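Local atomic coordinates of protein LRIM1 (Anopheles gambiae, PDB entry 3O53), a protein that regulates complement-like immunity in the mosquito as a heterodimer with APL1C, here represented by its leucine-rich repeat domain. Residues N89-E94 and N108-R113; A128-T133 and K152-D157; L226-K231 and P302-L307; G248-T253 and D298-F303. All blocks are in the same frame, centred on the assembly; numbering follows the deposited sequence.

Interaction 1. Residues N89-E94 and N108-R113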
loop_
_atom_site.group_PDB
_atom_site.type_symbol
_atom_site.label_atom_id
_atom_site.label_comp_id
_atom_site.label_asym_id
_atom_site.label_seq_id
_atom_site.Cartn_x
_atom_site.Cartn_y
_atom_site.Cartn_z
ATOM N N ASN A 89 6.576 2.526 13.933
ATOM C CA ASN A 89 6.183 2.566 15.337
ATOM C C ASN A 89 6.559 3.881 16.005
ATOM O O ASN A 89 7.380 3.923 16.926
ATOM C CB ASN A 89 6.775 1.372 16.081
ATOM C CG ASN A 89 6.335 0.059 15.481
ATOM O OD1 ASN A 89 5.141 -0.243 15.428
ATOM N ND2 ASN A 89 7.291 -0.721 14.997
ATOM N N ASN A 90 5.951 4.952 15.505
ATOM C CA ASN A 90 6.004 6.259 16.140
ATOM C C ASN A 90 4.606 6.865 16.058
ATOM O O ASN A 90 3.637 6.139 15.863
ATOM C CB ASN A 90 7.043 7.154 15.464
ATOM C CG ASN A 90 8.449 6.859 15.935
ATOM O OD1 ASN A 90 8.875 7.329 16.988
ATOM N ND2 ASN A 90 9.177 6.070 15.158
ATOM N N TYR A 91 4.496 8.182 16.209
ATOM C CA TYR A 91 3.192 8.844 16.154
ATOM C C TYR A 91 3.153 9.941 15.111
ATOM O O TYR A 91 2.348 10.862 15.207
ATOM C CB TYR A 91 2.835 9.446 17.512
ATOM C CG TYR A 91 2.845 8.438 18.637
ATOM C CD1 TYR A 91 1.944 7.384 18.656
ATOM C CD2 TYR A 91 3.755 8.541 19.677
ATOM C CE1 TYR A 91 1.948 6.461 19.677
ATOM C CE2 TYR A 91 3.769 7.623 20.704
ATOM C CZ TYR A 91 2.863 6.584 20.699
ATOM O OH TYR A 91 2.876 5.668 21.721
ATOM N N VAL A 92 4.022 9.853 14.116
ATOM C CA VAL A 92 4.118 10.913 13.118
ATOM C C VAL A 92 2.796 11.123 12.379
ATOM O O VAL A 92 2.122 10.165 12.018
ATOM C CB VAL A 92 5.255 10.622 12.109
ATOM C CG1 VAL A 92 5.274 11.662 11.007
ATOM C CG2 VAL A 92 6.598 10.588 12.841
ATOM N N GLN A 93 2.433 12.387 12.169
ATOM C CA GLN A 93 1.236 12.741 11.417
ATOM C C GLN A 93 1.569 13.222 10.009
ATOM O O GLN A 93 0.853 12.911 9.065
ATOM C CB GLN A 93 0.443 13.821 12.165
ATOM C CG GLN A 93 -0.004 13.380 13.551
ATOM C CD GLN A 93 -0.848 14.425 14.256
ATOM O OE1 GLN A 93 -0.553 15.613 14.198
ATOM N NE2 GLN A 93 -1.901 13.980 14.932
ATOM N N GLU A 94 2.649 13.985 9.858
ATOM C CA GLU A 94 3.036 14.455 8.532
ATOM C C GLU A 94 4.518 14.219 8.305
ATOM O O GLU A 94 5.348 14.551 9.139
ATOM C CB GLU A 94 2.692 15.941 8.355
ATOM C CG GLU A 94 1.239 16.265 8.659
ATOM C CD GLU A 94 0.883 17.699 8.305
ATOM O OE1 GLU A 94 1.406 18.207 7.290
ATOM O OE2 GLU A 94 0.084 18.315 9.042
ATOM N N ASN A 108 2.659 1.983 11.131
ATOM C CA ASN A 108 2.290 2.146 12.532
ATOM C C ASN A 108 2.611 3.531 13.062
ATOM O O ASN A 108 3.214 3.687 14.121
ATOM C CB ASN A 108 2.973 1.074 13.382
ATOM C CG ASN A 108 2.705 -0.318 12.857
ATOM O OD1 ASN A 108 1.703 -0.549 12.185
ATOM N ND2 ASN A 108 3.595 -1.249 13.150
ATOM N N ASN A 109 2.194 4.540 12.308
ATOM C CA ASN A 109 2.250 5.912 12.778
ATOM C C ASN A 109 0.840 6.521 12.764
ATOM O O ASN A 109 -0.136 5.782 12.795
ATOM C CB ASN A 109 3.240 6.712 11.931
ATOM C CG ASN A 109 4.672 6.524 12.394
ATOM O OD1 ASN A 109 5.190 7.333 13.157
ATOM N ND2 ASN A 109 5.318 5.454 11.939
ATOM N N ASN A 110 0.742 7.852 12.761
ATOM C CA ASN A 110 -0.543 8.552 12.614
ATOM C C ASN A 110 -0.612 9.282 11.269
ATOM O O ASN A 110 -1.280 10.311 11.154
ATOM C CB ASN A 110 -0.724 9.631 13.699
ATOM C CG ASN A 110 -0.769 9.074 15.108
ATOM O OD1 ASN A 110 -0.508 7.892 15.338
ATOM N ND2 ASN A 110 -1.095 9.948 16.071
ATOM N N ILE A 111 0.081 8.767 10.261
ATOM C CA ILE A 111 0.372 9.566 9.073
ATOM C C ILE A 111 -0.851 9.850 8.211
ATOM O O ILE A 111 -1.586 8.942 7.835
ATOM C CB ILE A 111 1.469 8.908 8.209
ATOM C CG1 ILE A 111 2.834 9.054 8.889
ATOM C CG2 ILE A 111 1.495 9.526 6.807
ATOM C CD1 ILE A 111 3.911 8.144 8.307
ATOM N N SER A 112 -1.070 11.131 7.915
ATOM C CA SER A 112 -2.105 11.539 6.986
ATOM C C SER A 112 -1.523 12.304 5.793
ATOM O O SER A 112 -2.253 12.609 4.856
ATOM C CB SER A 112 -3.187 12.389 7.687
ATOM O OG SER A 112 -2.628 13.574 8.235
ATOM N N ARG A 113 -0.220 12.602 5.815
ATOM C CA ARG A 113 0.428 13.300 4.699
ATOM C C ARG A 113 1.868 12.803 4.516
ATOM O O ARG A 113 2.632 12.722 5.476
ATOM C CB ARG A 113 0.467 14.837 4.913
ATOM C CG ARG A 113 -0.864 15.501 5.271
ATOM C CD ARG A 113 -1.762 15.783 4.060
ATOM N NE ARG A 113 -3.084 15.195 4.271
ATOM C CZ ARG A 113 -4.202 15.853 4.551
ATOM N NH1 ARG A 113 -4.239 17.176 4.636
ATOM N NH2 ARG A 113 -5.315 15.161 4.722
HETATM O O HOH W 1 -2.220 16.243 8.521
#
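N109 reaches back from its own turn to the backbone of N89-E94, and here the contact is tight. CG lies anti to the carbonyl carbon (chi1 -83°); the amide reaches the preceding turn, where OD1 accepts V92 N at 2.9 Å, in the carbonyl plane on a lone pair. The other end of this amide, ND2, is held by L87 O. V92 O then takes N110 N at 2.8 Å, and Q93 O receives S112 N at 2.9 Å in a nearly straight bond of 168°. On the inner side V92 and I111 lie alongside each other, CG1 to CG1 at 4.2 Å. The solvent side is looser. N108 ND2 donates to N89 OD1 (2.9 Å) from above the carbonyl plane, the two amides being turned 37° apart. On exposed Q93, CG rests on CB of N110 at 3.8 Å. E94 and R113 run side by side through their CG atoms, but their charged ends do not meet; a water on S112 OG binds E94 OE2 only weakly. Buried N90 and N109 both bond L87 O and reach back to the turn before; they belong to the row of asparagines, one per turn, characteristic of a leucine-rich repeat solenoid.

Interaction 2. Residues A128-T133 and K152-D157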
loop_
_atom_site.group_PDB
_atom_site.type_symbol
_atom_site.label_atom_id
_atom_site.label_comp_id
_atom_site.label_asym_id
_atom_site.label_seq_id
_atom_site.Cartn_x
_atom_site.Cartn_y
_atom_site.Cartn_z
ATOM N N ALA A 128 1.732 0.865 6.004
ATOM C CA ALA A 128 0.635 0.122 6.612
ATOM C C ALA A 128 0.234 0.795 7.924
ATOM O O ALA A 128 1.077 1.323 8.634
ATOM C CB ALA A 128 1.027 -1.314 6.872
ATOM N N ASN A 129 -1.060 0.775 8.225
ATOM C CA ASN A 129 -1.560 1.147 9.545
ATOM C C ASN A 129 -1.271 2.600 9.885
ATOM O O ASN A 129 -0.538 2.895 10.826
ATOM C CB ASN A 129 -0.962 0.239 10.628
ATOM C CG ASN A 129 -1.739 0.317 11.929
ATOM O OD1 ASN A 129 -2.900 0.719 11.935
ATOM N ND2 ASN A 129 -1.109 -0.066 13.033
ATOM N N ASN A 130 -1.842 3.498 9.093
ATOM C CA ASN A 130 -1.704 4.918 9.304
ATOM C C ASN A 130 -3.089 5.566 9.148
ATOM O O ASN A 130 -4.098 4.887 9.302
ATOM C CB ASN A 130 -0.676 5.487 8.328
ATOM C CG ASN A 130 0.746 5.327 8.834
ATOM O OD1 ASN A 130 1.129 5.940 9.823
ATOM N ND2 ASN A 130 1.533 4.489 8.159
ATOM N N LYS A 131 -3.138 6.860 8.848
ATOM C CA LYS A 131 -4.411 7.570 8.722
ATOM C C LYS A 131 -4.596 8.168 7.329
ATOM O O LYS A 131 -5.170 9.235 7.178
ATOM C CB LYS A 131 -4.500 8.690 9.764
ATOM C CG LYS A 131 -4.141 8.259 11.174
ATOM C CD LYS A 131 -5.143 7.275 11.740
ATOM C CE LYS A 131 -6.311 7.976 12.406
ATOM N NZ LYS A 131 -7.178 7.013 13.146
ATOM N N ILE A 132 -4.104 7.475 6.315
ATOM C CA ILE A 132 -4.225 7.947 4.950
ATOM C C ILE A 132 -5.669 7.739 4.486
ATOM O O ILE A 132 -6.223 6.651 4.625
ATOM C CB ILE A 132 -3.208 7.205 4.039
ATOM C CG1 ILE A 132 -1.789 7.657 4.409
ATOM C CG2 ILE A 132 -3.481 7.478 2.549
ATOM C CD1 ILE A 132 -0.695 6.768 3.862
ATOM N N THR A 133 -6.289 8.785 3.950
ATOM C CA THR A 133 -7.669 8.669 3.483
ATOM C C THR A 133 -7.805 8.807 1.964
ATOM O O THR A 133 -8.867 8.563 1.420
ATOM C CB THR A 133 -8.551 9.723 4.163
ATOM O OG1 THR A 133 -8.153 11.026 3.730
ATOM C CG2 THR A 133 -8.403 9.639 5.677
ATOM N N LYS A 152 -1.982 -0.828 3.204
ATOM C CA LYS A 152 -2.976 -1.612 3.931
ATOM C C LYS A 152 -3.310 -0.997 5.288
ATOM O O LYS A 152 -2.503 -0.265 5.868
ATOM C CB LYS A 152 -2.497 -3.060 4.110
ATOM C CG LYS A 152 -1.432 -3.267 5.186
ATOM C CD LYS A 152 -1.286 -4.777 5.469
ATOM C CE LYS A 152 -0.105 -5.097 6.374
ATOM N NZ LYS A 152 1.190 -4.969 5.648
ATOM N N LEU A 153 -4.497 -1.317 5.799
ATOM C CA LEU A 153 -4.945 -0.837 7.110
ATOM C C LEU A 153 -4.936 0.681 7.188
ATOM O O LEU A 153 -4.579 1.258 8.207
ATOM C CB LEU A 153 -4.086 -1.410 8.250
ATOM C CG LEU A 153 -4.193 -2.924 8.489
ATOM C CD1 LEU A 153 -3.210 -3.374 9.570
ATOM C CD2 LEU A 153 -5.620 -3.318 8.872
ATOM N N ASN A 154 -5.318 1.339 6.111
ATOM C CA ASN A 154 -5.538 2.772 6.193
ATOM C C ASN A 154 -7.029 3.059 6.056
ATOM O O ASN A 154 -7.854 2.180 6.283
ATOM C CB ASN A 154 -4.666 3.516 5.170
ATOM C CG ASN A 154 -3.251 3.735 5.684
ATOM O OD1 ASN A 154 -3.001 4.636 6.484
ATOM N ND2 ASN A 154 -2.320 2.908 5.234
ATOM N N GLU A 155 -7.387 4.290 5.729
ATOM C CA GLU A 155 -8.790 4.666 5.685
ATOM C C GLU A 155 -9.188 5.192 4.311
ATOM O O GLU A 155 -10.029 6.086 4.193
ATOM C CB GLU A 155 -9.063 5.720 6.751
ATOM C CG GLU A 155 -8.905 5.187 8.164
ATOM C CD GLU A 155 -8.884 6.286 9.203
ATOM O OE1 GLU A 155 -9.248 7.432 8.864
ATOM O OE2 GLU A 155 -8.503 6.003 10.357
ATOM N N ILE A 156 -8.585 4.636 3.272
ATOM C CA ILE A 156 -8.855 5.105 1.919
ATOM C C ILE A 156 -10.289 4.750 1.458
ATOM O O ILE A 156 -10.768 3.644 1.658
ATOM C CB ILE A 156 -7.776 4.572 0.945
ATOM C CG1 ILE A 156 -6.409 5.141 1.366
ATOM C CG2 ILE A 156 -8.098 4.963 -0.506
ATOM C CD1 ILE A 156 -5.231 4.375 0.787
ATOM N N ASP A 157 -10.967 5.718 0.855
ATOM C CA ASP A 157 -12.375 5.571 0.504
ATOM C C ASP A 157 -12.555 5.277 -0.978
ATOM O O ASP A 157 -13.516 4.622 -1.382
ATOM C CB ASP A 157 -13.129 6.862 0.867
ATOM C CG ASP A 157 -14.605 6.632 1.070
ATOM O OD1 ASP A 157 -14.963 5.727 1.852
ATOM O OD2 ASP A 157 -15.407 7.354 0.452
HETATM O O HOH W 2 -10.304 8.260 -0.752
#
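The backbone bonds from N129 N to K152 O (3.0 Å) and from E155 N to I132 O (2.9 Å) join the two turns, the second nearly along the C=O axis. N154 reaches back to the preceding turn, its CG anti to the carbonyl carbon (chi1 -83°). OD1 is modelled as acceptor for I132 N, though its place is less sure, while ND2 is held by L127 O and L151 O. On the surface K131 and E155 lie side by side, and NZ meets OE2 at 3.2 Å in a salt bridge whose hydrogen bond is weak. A water that donates to T133 O and accepts from D157 N spans the far end. Packing follows on the inner side, where I132 CG2 touches I156 CG1 at 3.9 Å, the two isoleucines pointing the same way. A128 CB rests 3.6 Å from CG of K152, whose ammonium pairs with D150. These are successive turns of the leucine-rich repeat solenoid, each leaving its strand, 123-126 or 146-150, of the parallel row; N130 plays the same role, ND2 bonding A106 O of the preceding turn and L127 O of its own, and N179 OD1 takes I156 N on the following side.

Interaction 3. Residues L226-K231 and P302-L307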
loop_
_atom_site.group_PDB
_atom_site.type_symbol
_atom_site.label_atom_id
_atom_site.label_comp_id
_atom_site.label_asym_id
_atom_site.label_seq_id
_atom_site.Cartn_x
_atom_site.Cartn_y
_atom_site.Cartn_z
ATOM N N LEU A 226 -18.800 -7.423 -4.068
ATOM C CA LEU A 226 -18.973 -7.442 -5.513
ATOM C C LEU A 226 -20.274 -8.116 -5.924
ATOM O O LEU A 226 -20.594 -9.208 -5.466
ATOM C CB LEU A 226 -17.805 -8.165 -6.185
ATOM C CG LEU A 226 -16.433 -7.509 -6.036
ATOM C CD1 LEU A 226 -15.370 -8.397 -6.668
ATOM C CD2 LEU A 226 -16.406 -6.091 -6.655
ATOM N N VAL A 227 -21.008 -7.458 -6.811
ATOM C CA VAL A 227 -22.208 -8.033 -7.400
ATOM C C VAL A 227 -21.952 -8.350 -8.875
ATOM O O VAL A 227 -22.388 -9.381 -9.386
ATOM C CB VAL A 227 -23.395 -7.058 -7.310
ATOM C CG1 VAL A 227 -24.669 -7.741 -7.771
ATOM C CG2 VAL A 227 -23.551 -6.517 -5.884
ATOM N N LEU A 228 -21.234 -7.459 -9.554
ATOM C CA LEU A 228 -20.986 -7.589 -10.988
ATOM C C LEU A 228 -19.514 -7.436 -11.341
ATOM O O LEU A 228 -18.763 -6.762 -10.640
ATOM C CB LEU A 228 -21.772 -6.527 -11.766
ATOM C CG LEU A 228 -23.291 -6.569 -11.651
ATOM C CD1 LEU A 228 -23.914 -5.485 -12.535
ATOM C CD2 LEU A 228 -23.806 -7.951 -12.027
ATOM N N ILE A 229 -19.137 -8.048 -12.459
ATOM C CA ILE A 229 -17.803 -7.941 -13.040
ATOM C C ILE A 229 -17.953 -7.484 -14.482
ATOM O O ILE A 229 -18.834 -7.964 -15.193
ATOM C CB ILE A 229 -17.092 -9.317 -13.080
ATOM C CG1 ILE A 229 -16.939 -9.884 -11.671
ATOM C CG2 ILE A 229 -15.722 -9.201 -13.770
ATOM C CD1 ILE A 229 -16.403 -11.331 -11.629
ATOM N N GLU A 230 -17.089 -6.576 -14.916
ATOM C CA GLU A 230 -17.097 -6.098 -16.297
ATOM C C GLU A 230 -16.718 -7.251 -17.223
ATOM O O GLU A 230 -15.628 -7.808 -17.107
ATOM C CB GLU A 230 -16.110 -4.932 -16.456
ATOM C CG GLU A 230 -15.841 -4.529 -17.897
ATOM C CD GLU A 230 -17.114 -4.145 -18.638
ATOM O OE1 GLU A 230 -17.802 -3.202 -18.196
ATOM O OE2 GLU A 230 -17.425 -4.787 -19.657
ATOM N N LYS A 231 -17.619 -7.614 -18.133
ATOM C CA LYS A 231 -17.418 -8.792 -18.974
ATOM C C LYS A 231 -16.262 -8.617 -19.961
ATOM O O LYS A 231 -15.728 -9.593 -20.471
ATOM C CB LYS A 231 -18.706 -9.124 -19.739
ATOM C CG LYS A 231 -19.162 -8.032 -20.698
ATOM C CD LYS A 231 -20.484 -8.380 -21.372
ATOM C CE LYS A 231 -20.389 -9.693 -22.130
ATOM N NZ LYS A 231 -21.600 -9.959 -22.950
ATOM N N PRO A 302 -33.185 -6.009 -13.611
ATOM C CA PRO A 302 -32.304 -4.938 -13.142
ATOM C C PRO A 302 -31.911 -5.049 -11.668
ATOM O O PRO A 302 -31.418 -4.069 -11.116
ATOM C CB PRO A 302 -33.167 -3.702 -13.359
ATOM C CG PRO A 302 -34.535 -4.177 -12.992
ATOM C CD PRO A 302 -34.601 -5.642 -13.417
ATOM N N PHE A 303 -32.118 -6.205 -11.044
ATOM C CA PHE A 303 -31.839 -6.343 -9.617
ATOM C C PHE A 303 -30.369 -6.084 -9.282
ATOM O O PHE A 303 -30.081 -5.397 -8.311
ATOM C CB PHE A 303 -32.257 -7.714 -9.094
ATOM C CG PHE A 303 -33.726 -7.982 -9.204
ATOM C CD1 PHE A 303 -34.633 -7.312 -8.398
ATOM C CD2 PHE A 303 -34.199 -8.913 -10.109
ATOM C CE1 PHE A 303 -35.988 -7.566 -8.502
ATOM C CE2 PHE A 303 -35.550 -9.172 -10.218
ATOM C CZ PHE A 303 -36.446 -8.498 -9.413
ATOM N N ALA A 304 -29.447 -6.619 -10.079
ATOM C CA ALA A 304 -28.018 -6.416 -9.830
ATOM C C ALA A 304 -27.641 -4.935 -9.919
ATOM O O ALA A 304 -26.955 -4.401 -9.043
ATOM C CB ALA A 304 -27.182 -7.233 -10.807
ATOM N N ASP A 305 -28.097 -4.281 -10.982
ATOM C CA ASP A 305 -27.823 -2.866 -11.207
ATOM C C ASP A 305 -28.369 -2.021 -10.063
ATOM O O ASP A 305 -27.742 -1.057 -9.639
ATOM C CB ASP A 305 -28.443 -2.413 -12.532
ATOM C CG ASP A 305 -27.774 -3.049 -13.739
ATOM O OD1 ASP A 305 -26.530 -3.171 -13.740
ATOM O OD2 ASP A 305 -28.493 -3.422 -14.690
ATOM N N ARG A 306 -29.542 -2.395 -9.565
ATOM C CA ARG A 306 -30.181 -1.675 -8.472
ATOM C C ARG A 306 -29.383 -1.795 -7.168
ATOM O O ARG A 306 -29.280 -0.823 -6.422
ATOM C CB ARG A 306 -31.616 -2.171 -8.272
ATOM C CG ARG A 306 -32.594 -1.615 -9.301
ATOM C CD ARG A 306 -33.992 -2.192 -9.137
ATOM N NE ARG A 306 -34.552 -1.926 -7.815
ATOM C CZ ARG A 306 -35.780 -2.271 -7.438
ATOM N NH1 ARG A 306 -36.589 -2.896 -8.289
ATOM N NH2 ARG A 306 -36.200 -1.989 -6.209
ATOM N N LEU A 307 -28.819 -2.973 -6.904
ATOM C CA LEU A 307 -27.982 -3.170 -5.717
ATOM C C LEU A 307 -26.770 -2.247 -5.764
ATOM O O LEU A 307 -26.401 -1.634 -4.761
ATOM C CB LEU A 307 -27.510 -4.626 -5.602
ATOM C CG LEU A 307 -28.480 -5.640 -4.997
ATOM C CD1 LEU A 307 -27.826 -7.025 -4.910
ATOM C CD2 LEU A 307 -28.966 -5.181 -3.627
#
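A304 turns its CB toward V227 and L228, and the methyl sits against both side chains. L228 comes closest, with CD2 3.7 Å from A304 CB. CD1, the other branch, turns to D305, whose side chain it crosses at about a right angle and whose OD1 lies 3.7 Å away. That carboxylate belongs to a residue whose CB points away from the strand, and only its end swings back toward the leucine. V227 uses CG1, which lies anti to the backbone N (chi1 -173°) and meets A304 CB at 4.0 Å. The same methyl meets CD1 of L307, one turn further along the helix, at 4.3 Å, so that A304 and L307 present one apolar side of the helix to the valine. The helix 303-310 thus lies against one of the last leucine-rich repeats, beside the short strand 228-229, which pairs in parallel with 205-206. No hydrogen bond crosses between the segments, and the contact is purely van der Waals. It is also small, burying 189 Å² in all. The strand side is held by its neighbouring turns: V227 and L228 bond through their backbones to A204 and M206, the turn before, and V227 also to H250. T253, from helix 251-259, covers another part of L228, while I229 turns inward to F249, L254 and F257.

Interaction 4. Residues G248-T253 and D298-F303; sequences GFHCGT and DLPAPF
H250 and L299 form a surface contact between the start of what is probably the C-terminal cap of the repeats, to judge by its paired disulfides, and the segment that leads to helix 303-310. The imidazole is the centre of it. L299 N donates to ND1 at 2.9 Å with an angle of 148°, and the donor stands 35° out of the ring plane. L299 O lies over the centre of that ring, 3.4 Å above its plane, and G252 N covers the centre of the opposite face at 3.2 Å. The imidazole is therefore sandwiched between two backbone groups. The first torsion (chi1 158°) puts its CG anti to the backbone N. An apolar contact joins CB of H250 and CB of L299 at 3.9 Å. Beside it, D298 brings OD1 to within 3.9 Å of C251 CB. A disulfide joins C251 to C296, just before this segment, and E297 pairs with the backbone of F249 and C251. H250 is the N-cap residue of helix 251-259, and its side chain touches L228 of strand 228-229, whereas L299 packs on V227 and on A304 and L307 of helix 303-310.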
loop_
_atom_site.group_PDB
_atom_site.type_symbol
_atom_site.label_atom_id
_atom_site.label_comp_id
_atom_site.label_asym_id
_atom_site.label_seq_id
_atom_site.Cartn_x
_atom_site.Cartn_y
_atom_site.Cartn_z
ATOM N N GLY A 248 -20.770 -11.144 -3.363
ATOM C CA GLY A 248 -22.187 -11.454 -3.538
ATOM C C GLY A 248 -22.585 -11.450 -5.002
ATOM O O GLY A 248 -23.472 -10.709 -5.409
ATOM N N PHE A 249 -21.928 -12.285 -5.800
ATOM C CA PHE A 249 -22.054 -12.213 -7.253
ATOM C C PHE A 249 -23.426 -12.617 -7.772
ATOM O O PHE A 249 -24.060 -13.516 -7.234
ATOM C CB PHE A 249 -21.029 -13.133 -7.920
ATOM C CG PHE A 249 -19.620 -12.656 -7.802
ATOM C CD1 PHE A 249 -19.222 -11.476 -8.407
ATOM C CD2 PHE A 249 -18.683 -13.404 -7.106
ATOM C CE1 PHE A 249 -17.920 -11.037 -8.302
ATOM C CE2 PHE A 249 -17.374 -12.967 -6.994
ATOM C CZ PHE A 249 -16.991 -11.782 -7.591
ATOM N N HIS A 250 -23.859 -11.955 -8.839
ATOM C CA HIS A 250 -24.948 -12.451 -9.660
ATOM C C HIS A 250 -24.373 -13.541 -10.557
ATOM O O HIS A 250 -23.329 -13.344 -11.177
ATOM C CB HIS A 250 -25.534 -11.305 -10.496
ATOM C CG HIS A 250 -26.277 -11.752 -11.717
ATOM N ND1 HIS A 250 -27.322 -12.650 -11.671
ATOM C CD2 HIS A 250 -26.144 -11.400 -13.018
ATOM C CE1 HIS A 250 -27.790 -12.842 -12.890
ATOM N NE2 HIS A 250 -27.092 -12.095 -13.727
ATOM N N CYS A 251 -25.030 -14.696 -10.613
ATOM C CA CYS A 251 -24.515 -15.819 -11.395
ATOM C C CYS A 251 -24.209 -15.419 -12.831
ATOM O O CYS A 251 -23.171 -15.789 -13.375
ATOM C CB CYS A 251 -25.504 -16.986 -11.379
ATOM S SG CYS A 251 -25.549 -17.850 -9.801
ATOM N N GLY A 252 -25.108 -14.657 -13.441
ATOM C CA GLY A 252 -24.914 -14.227 -14.811
ATOM C C GLY A 252 -23.583 -13.528 -15.010
ATOM O O GLY A 252 -22.959 -13.666 -16.059
ATOM N N THR A 253 -23.133 -12.768 -14.014
ATOM C CA THR A 253 -21.912 -11.996 -14.198
ATOM C C THR A 253 -20.701 -12.933 -14.232
ATOM O O THR A 253 -19.757 -12.716 -14.991
ATOM C CB THR A 253 -21.752 -10.909 -13.120
ATOM O OG1 THR A 253 -21.005 -9.810 -13.658
ATOM C CG2 THR A 253 -21.046 -11.460 -11.870
ATOM N N ASP A 298 -29.068 -15.590 -8.405
ATOM C CA ASP A 298 -29.677 -15.073 -9.621
ATOM C C ASP A 298 -30.284 -13.694 -9.365
ATOM O O ASP A 298 -31.356 -13.564 -8.780
ATOM C CB ASP A 298 -30.720 -16.047 -10.157
ATOM C CG ASP A 298 -30.103 -17.351 -10.623
ATOM O OD1 ASP A 298 -29.390 -17.334 -11.647
ATOM O OD2 ASP A 298 -30.323 -18.389 -9.965
ATOM N N LEU A 299 -29.552 -12.668 -9.782
ATOM C CA LEU A 299 -30.018 -11.292 -9.730
ATOM C C LEU A 299 -30.126 -10.766 -11.159
ATOM O O LEU A 299 -29.379 -9.863 -11.548
ATOM C CB LEU A 299 -29.039 -10.430 -8.926
ATOM C CG LEU A 299 -28.627 -10.985 -7.562
ATOM C CD1 LEU A 299 -27.376 -10.280 -7.033
ATOM C CD2 LEU A 299 -29.779 -10.870 -6.574
ATOM N N PRO A 300 -31.049 -11.344 -11.949
ATOM C CA PRO A 300 -31.301 -11.005 -13.356
ATOM C C PRO A 300 -31.923 -9.627 -13.498
ATOM O O PRO A 300 -31.783 -8.804 -12.598
ATOM C CB PRO A 300 -32.327 -12.060 -13.779
ATOM C CG PRO A 300 -33.045 -12.370 -12.525
ATOM C CD PRO A 300 -31.948 -12.419 -11.498
ATOM N N ALA A 301 -32.611 -9.395 -14.613
ATOM C CA ALA A 301 -33.381 -8.172 -14.802
ATOM C C ALA A 301 -32.557 -6.988 -14.286
ATOM O O ALA A 301 -31.347 -6.955 -14.502
ATOM C CB ALA A 301 -34.724 -8.296 -14.098
ATOM N N PRO A 302 -33.185 -6.009 -13.611
ATOM C CA PRO A 302 -32.304 -4.938 -13.142
ATOM C C PRO A 302 -31.911 -5.049 -11.668
ATOM O O PRO A 302 -31.418 -4.069 -11.116
ATOM C CB PRO A 302 -33.167 -3.702 -13.359
ATOM C CG PRO A 302 -34.535 -4.177 -12.992
ATOM C CD PRO A 302 -34.601 -5.642 -13.417
ATOM N N PHE A 303 -32.118 -6.205 -11.044
ATOM C CA PHE A 303 -31.839 -6.343 -9.617
ATOM C C PHE A 303 -30.369 -6.084 -9.282
ATOM O O PHE A 303 -30.081 -5.397 -8.311
ATOM C CB PHE A 303 -32.257 -7.714 -9.094
ATOM C CG PHE A 303 -33.726 -7.982 -9.204
ATOM C CD1 PHE A 303 -34.633 -7.312 -8.398
ATOM C CD2 PHE A 303 -34.199 -8.913 -10.109
ATOM C CE1 PHE A 303 -35.988 -7.566 -8.502
ATOM C CE2 PHE A 303 -35.550 -9.172 -10.218
ATOM C CZ PHE A 303 -36.446 -8.498 -9.413
#

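In the fold
From the N terminus, interaction 1 closes a short loop between consecutive turns of the solenoid, and interaction 2 does the same for the pair that follows. They are in series and touch, I111 O meeting K131 N at 2.8 Å and N108 OD1 meeting N129 ND2 at 3.0 Å, so the four turns run as a continuous stack. Interactions 3 and 4 lie at the C-terminal end, both across the chain's centre from interaction 1. Both close long loops: 226-231 with 302-307 spans the shorter loop between 248-253 and 298-303, and the two share P302 and F303. Together they tie the last repeats to helix 251-259 and helix 303-310.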